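Local atomic coordinates of mitochondrial import inner membrane translocase subunit TIM21 (Saccharomyces cerevisiae, PDB entry 2CIU), a protein that helps mitochondria import proteins, keeping the TOM and TIM23 translocases of the outer and inner membranes in close contact through its intermembrane-space domain. Residues K81-E93 / P100-E112. Sequence-based numbering, arbitrary orientation.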
loop_
_atom_site.group_PDB
_atom_site.type_symbol
_atom_site.label_atom_id
_atom_site.label_comp_id
_atom_site.label_asym_id
_atom_site.label_seq_id
_atom_site.Cartn_x
_atom_site.Cartn_y
_atom_site.Cartn_z
ATOM N N LYS A 81 15.006 4.152 -6.962
ATOM C CA LYS A 81 16.248 3.617 -7.514
ATOM C C LYS A 81 17.053 2.834 -6.465
ATOM O O LYS A 81 17.961 2.074 -6.808
ATOM C CB LYS A 81 17.114 4.759 -8.060
ATOM C CG LYS A 81 16.517 5.477 -9.256
ATOM C CD LYS A 81 17.303 6.747 -9.564
ATOM C CE LYS A 81 16.597 7.593 -10.613
ATOM N NZ LYS A 81 17.196 8.954 -10.702
ATOM N N LYS A 82 16.722 3.012 -5.189
ATOM C CA LYS A 82 17.468 2.331 -4.136
ATOM C C LYS A 82 16.710 1.299 -3.308
ATOM O O LYS A 82 17.330 0.412 -2.724
ATOM C CB LYS A 82 18.074 3.362 -3.181
ATOM C CG LYS A 82 18.877 4.443 -3.885
ATOM C CD LYS A 82 19.685 5.282 -2.917
ATOM C CE LYS A 82 20.911 4.521 -2.438
ATOM N NZ LYS A 82 21.926 5.424 -1.824
ATOM N N LYS A 83 15.387 1.402 -3.261
ATOM C CA LYS A 83 14.606 0.484 -2.428
ATOM C C LYS A 83 13.260 0.084 -3.016
ATOM O O LYS A 83 12.708 0.764 -3.879
ATOM C CB LYS A 83 14.343 1.145 -1.073
ATOM C CG LYS A 83 15.575 1.616 -0.323
ATOM C CD LYS A 83 16.410 0.462 0.212
ATOM C CE LYS A 83 15.720 -0.241 1.363
ATOM N NZ LYS A 83 16.627 -1.236 2.007
ATOM N N ILE A 84 12.726 -1.035 -2.533
ATOM C CA ILE A 84 11.411 -1.480 -2.957
ATOM C C ILE A 84 10.579 -1.654 -1.691
ATOM O O ILE A 84 11.004 -2.329 -0.748
ATOM C CB ILE A 84 11.462 -2.816 -3.714
ATOM C CG1 ILE A 84 12.168 -2.622 -5.056
ATOM C CG2 ILE A 84 10.050 -3.342 -3.939
ATOM C CD1 ILE A 84 12.282 -3.891 -5.885
ATOM N N ALA A 85 9.411 -1.024 -1.659
ATOM C CA ALA A 85 8.530 -1.140 -0.504
ATOM C C ALA A 85 7.362 -2.046 -0.859
ATOM O O ALA A 85 6.967 -2.137 -2.019
ATOM C CB ALA A 85 7.997 0.244 -0.100
ATOM N N LEU A 86 6.844 -2.750 0.145
ATOM C CA LEU A 86 5.659 -3.569 -0.033
ATOM C C LEU A 86 4.580 -2.799 0.712
ATOM O O LEU A 86 4.767 -2.434 1.865
ATOM C CB LEU A 86 5.839 -4.958 0.596
ATOM C CG LEU A 86 4.573 -5.829 0.635
ATOM C CD1 LEU A 86 3.976 -6.010 -0.751
ATOM C CD2 LEU A 86 4.945 -7.176 1.208
ATOM N N VAL A 87 3.464 -2.531 0.047
ATOM C CA VAL A 87 2.362 -1.789 0.650
ATOM C C VAL A 87 1.198 -2.742 0.841
ATOM O O VAL A 87 0.856 -3.501 -0.064
ATOM C CB VAL A 87 1.895 -0.624 -0.268
ATOM C CG1 VAL A 87 0.772 0.163 0.389
ATOM C CG2 VAL A 87 3.077 0.294 -0.577
ATOM N N HIS A 88 0.611 -2.719 2.035
ATOM C CA HIS A 88 -0.533 -3.565 2.341
ATOM C C HIS A 88 -1.706 -2.644 2.649
ATOM O O HIS A 88 -1.571 -1.708 3.431
ATOM C CB HIS A 88 -0.245 -4.424 3.577
ATOM C CG HIS A 88 -1.463 -5.099 4.127
ATOM N ND1 HIS A 88 -1.911 -6.318 3.669
ATOM C CD2 HIS A 88 -2.363 -4.689 5.052
ATOM C CE1 HIS A 88 -3.037 -6.630 4.286
ATOM N NE2 HIS A 88 -3.332 -5.659 5.129
ATOM N N LEU A 89 -2.848 -2.922 2.034
ATOM C CA LEU A 89 -4.050 -2.133 2.233
ATOM C C LEU A 89 -5.260 -3.016 2.493
ATOM O O LEU A 89 -5.435 -4.048 1.845
ATOM C CB LEU A 89 -4.323 -1.281 0.978
ATOM C CG LEU A 89 -5.652 -0.529 0.875
ATOM C CD1 LEU A 89 -5.715 0.553 1.943
ATOM C CD2 LEU A 89 -5.789 0.088 -0.530
ATOM N N GLU A 90 -6.059 -2.612 3.477
ATOM C CA GLU A 90 -7.315 -3.267 3.805
ATOM C C GLU A 90 -8.376 -2.175 3.690
ATOM O O GLU A 90 -8.241 -1.114 4.300
ATOM C CB GLU A 90 -7.323 -3.798 5.239
ATOM C CG GLU A 90 -8.610 -4.567 5.544
ATOM C CD GLU A 90 -8.721 -4.987 7.000
ATOM O OE1 GLU A 90 -7.688 -5.024 7.694
ATOM O OE2 GLU A 90 -9.852 -5.288 7.446
ATOM N N ALA A 91 -9.412 -2.422 2.904
ATOM C CA ALA A 91 -10.487 -1.451 2.748
ATOM C C ALA A 91 -11.839 -2.135 2.877
ATOM O O ALA A 91 -11.935 -3.362 2.828
ATOM C CB ALA A 91 -10.375 -0.753 1.381
ATOM N N LYS A 92 -12.889 -1.344 3.054
ATOM C CA LYS A 92 -14.221 -1.914 3.150
ATOM C C LYS A 92 -15.231 -0.913 2.637
ATOM O O LYS A 92 -15.066 0.299 2.810
ATOM C CB LYS A 92 -14.551 -2.313 4.596
ATOM C CG LYS A 92 -15.006 -1.201 5.513
ATOM C CD LYS A 92 -15.478 -1.792 6.844
ATOM C CE LYS A 92 -16.045 -0.732 7.770
ATOM N NZ LYS A 92 -16.499 -1.317 9.062
ATOM N N GLU A 93 -16.270 -1.419 1.990
ATOM C CA GLU A 93 -17.315 -0.555 1.465
ATOM C C GLU A 93 -17.797 0.372 2.580
ATOM O O GLU A 93 -17.950 -0.038 3.731
ATOM C CB GLU A 93 -18.479 -1.406 0.957
ATOM C CG GLU A 93 -19.438 -0.676 0.032
ATOM C CD GLU A 93 -20.587 -1.560 -0.418
ATOM O OE1 GLU A 93 -20.328 -2.719 -0.812
ATOM O OE2 GLU A 93 -21.745 -1.097 -0.384
ATOM N N PRO A 100 -14.539 3.500 -0.778
ATOM C CA PRO A 100 -14.499 2.674 0.427
ATOM C C PRO A 100 -13.585 3.225 1.498
ATOM O O PRO A 100 -12.669 4.004 1.224
ATOM C CB PRO A 100 -14.033 1.319 -0.100
ATOM C CG PRO A 100 -13.150 1.700 -1.248
ATOM C CD PRO A 100 -13.972 2.776 -1.928
ATOM N N ASP A 101 -13.835 2.814 2.733
ATOM C CA ASP A 101 -13.011 3.251 3.842
ATOM C C ASP A 101 -11.701 2.477 3.876
ATOM O O ASP A 101 -11.675 1.278 3.605
ATOM C CB ASP A 101 -13.732 3.028 5.174
ATOM C CG ASP A 101 -14.985 3.861 5.307
ATOM O OD1 ASP A 101 -14.916 5.076 5.039
ATOM O OD2 ASP A 101 -16.033 3.301 5.700
ATOM N N PHE A 102 -10.608 3.166 4.179
ATOM C CA PHE A 102 -9.327 2.492 4.312
ATOM C C PHE A 102 -9.293 2.110 5.790
ATOM O O PHE A 102 -9.376 2.971 6.667
ATOM C CB PHE A 102 -8.162 3.427 3.980
ATOM C CG PHE A 102 -7.803 3.468 2.512
ATOM C CD1 PHE A 102 -8.680 2.979 1.548
ATOM C CD2 PHE A 102 -6.595 4.014 2.100
ATOM C CE1 PHE A 102 -8.354 3.033 0.193
ATOM C CE2 PHE A 102 -6.260 4.075 0.744
ATOM C CZ PHE A 102 -7.138 3.584 -0.206
ATOM N N ILE A 103 -9.195 0.810 6.051
ATOM C CA ILE A 103 -9.181 0.275 7.406
ATOM C C ILE A 103 -7.778 0.140 7.995
ATOM O O ILE A 103 -7.561 0.389 9.184
ATOM C CB ILE A 103 -9.849 -1.123 7.421
ATOM C CG1 ILE A 103 -11.304 -1.012 6.973
ATOM C CG2 ILE A 103 -9.748 -1.742 8.816
ATOM C CD1 ILE A 103 -11.996 -2.351 6.830
ATOM N N ASN A 104 -6.825 -0.240 7.158
ATOM C CA ASN A 104 -5.463 -0.462 7.612
ATOM C C ASN A 104 -4.564 -0.283 6.397
ATOM O O ASN A 104 -4.906 -0.725 5.316
ATOM C CB ASN A 104 -5.351 -1.907 8.138
ATOM C CG ASN A 104 -3.962 -2.260 8.643
ATOM O OD1 ASN A 104 -3.564 -3.434 8.627
ATOM N ND2 ASN A 104 -3.223 -1.262 9.105
ATOM N N MET A 105 -3.435 0.389 6.572
ATOM C CA MET A 105 -2.511 0.554 5.463
ATOM C C MET A 105 -1.104 0.752 5.998
ATOM O O MET A 105 -0.856 1.637 6.817
ATOM C CB MET A 105 -2.928 1.733 4.584
ATOM C CG MET A 105 -2.034 1.883 3.365
ATOM S SD MET A 105 -2.525 3.305 2.348
ATOM C CE MET A 105 -1.838 2.803 0.824
ATOM N N TYR A 106 -0.181 -0.109 5.581
ATOM C CA TYR A 106 1.181 0.033 6.047
ATOM C C TYR A 106 2.162 -0.248 4.927
ATOM O O TYR A 106 1.808 -0.798 3.877
ATOM C CB TYR A 106 1.448 -0.857 7.278
ATOM C CG TYR A 106 1.375 -2.356 7.046
ATOM C CD1 TYR A 106 2.429 -3.048 6.443
ATOM C CD2 TYR A 106 0.246 -3.076 7.435
ATOM C CE1 TYR A 106 2.360 -4.430 6.232
ATOM C CE2 TYR A 106 0.165 -4.451 7.230
ATOM C CZ TYR A 106 1.214 -5.121 6.630
ATOM O OH TYR A 106 1.107 -6.473 6.397
ATOM N N VAL A 107 3.398 0.164 5.157
ATOM C CA VAL A 107 4.448 0.012 4.174
ATOM C C VAL A 107 5.658 -0.616 4.798
ATOM O O VAL A 107 6.135 -0.152 5.832
ATOM C CB VAL A 107 4.860 1.385 3.604
ATOM C CG1 VAL A 107 5.936 1.199 2.551
ATOM C CG2 VAL A 107 3.645 2.090 3.046
ATOM N N ASP A 108 6.146 -1.677 4.166
ATOM C CA ASP A 108 7.326 -2.381 4.641
ATOM C C ASP A 108 8.504 -2.153 3.701
ATOM O O ASP A 108 8.458 -2.577 2.548
ATOM C CB ASP A 108 7.083 -3.896 4.702
ATOM C CG ASP A 108 6.222 -4.321 5.887
ATOM O OD1 ASP A 108 6.148 -3.583 6.889
ATOM O OD2 ASP A 108 5.638 -5.427 5.808
ATOM N N VAL A 109 9.550 -1.496 4.199
ATOM C CA VAL A 109 10.770 -1.266 3.427
ATOM C C VAL A 109 11.845 -2.072 4.151
ATOM O O VAL A 109 11.993 -1.965 5.369
ATOM C CB VAL A 109 11.173 0.213 3.423
ATOM C CG1 VAL A 109 12.476 0.381 2.644
ATOM C CG2 VAL A 109 10.055 1.059 2.814
ATOM N N PRO A 110 12.606 -2.900 3.424
ATOM C CA PRO A 110 13.632 -3.687 4.115
ATOM C C PRO A 110 14.577 -2.874 4.990
ATOM O O PRO A 110 15.110 -1.842 4.567
ATOM C CB PRO A 110 14.353 -4.394 2.969
ATOM C CG PRO A 110 13.269 -4.588 1.973
ATOM C CD PRO A 110 12.552 -3.251 1.993
ATOM N N GLY A 111 14.772 -3.349 6.218
ATOM C CA GLY A 111 15.661 -2.676 7.146
ATOM C C GLY A 111 15.035 -1.509 7.880
ATOM O O GLY A 111 15.703 -0.840 8.669
ATOM N N GLU A 112 13.758 -1.255 7.620
ATOM C CA GLU A 112 13.058 -0.163 8.273
ATOM C C GLU A 112 11.866 -0.694 9.051
ATOM O O GLU A 112 11.325 -1.751 8.735
ATOM C CB GLU A 112 12.547 0.846 7.249
ATOM C CG GLU A 112 13.616 1.399 6.294
ATOM C CD GLU A 112 14.669 2.235 6.996
ATOM O OE1 GLU A 112 14.331 2.913 7.990
ATOM O OE2 GLU A 112 15.834 2.226 6.536
HETATM O O HOH W 1 -5.131 -5.640 7.318
#
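His88 lies against one face of the Tyr106 phenol, its CB 3.7 Å from the ring centroid. The two rings are near parallel, planes 21° apart, but slid so far that they barely overlap, with Tyr106 OH over a face of the imidazole. Tyr106 gets there by setting CG between its backbone N and carbonyl carbon (chi1 65°), which swings the phenol across to the partner strand. With an alanine at Tyr106, His88 would probably lose the ring beside it, and Arg114 its cation-pi contact with the phenol. At the imidazole edge, in plane, a water O lies 2.8 Å from His88 NE2, bonded to it, and donates to Glu90 OE1 and Asn104 OD1; His88 ND1 is held by Arg75, and Glu90 OE2 by His71. On the other side of the sheet, Leu89 CD1 sits squarely over the centre of the Phe102 ring, 3.5 Å from its centroid. A classic beta bulge shifts the register of the antiparallel pairing by one residue: Glu90 O takes Ile103 N at 2.8 Å and Asn104 N weakly at 3.3 Å. Ile103 CD1 then packs tightly on Lys92 CB, 3.4 Å away. This hairpin belongs to the antiparallel sheet, consistent with the NTF2 clan of its family: helix 6-20 packs on Leu89, Phe102 and Met105, helix 22-27 on Val107, and strands 70-79 and 115-116 continue the sheet beyond 84-92 and 101-108 respectively.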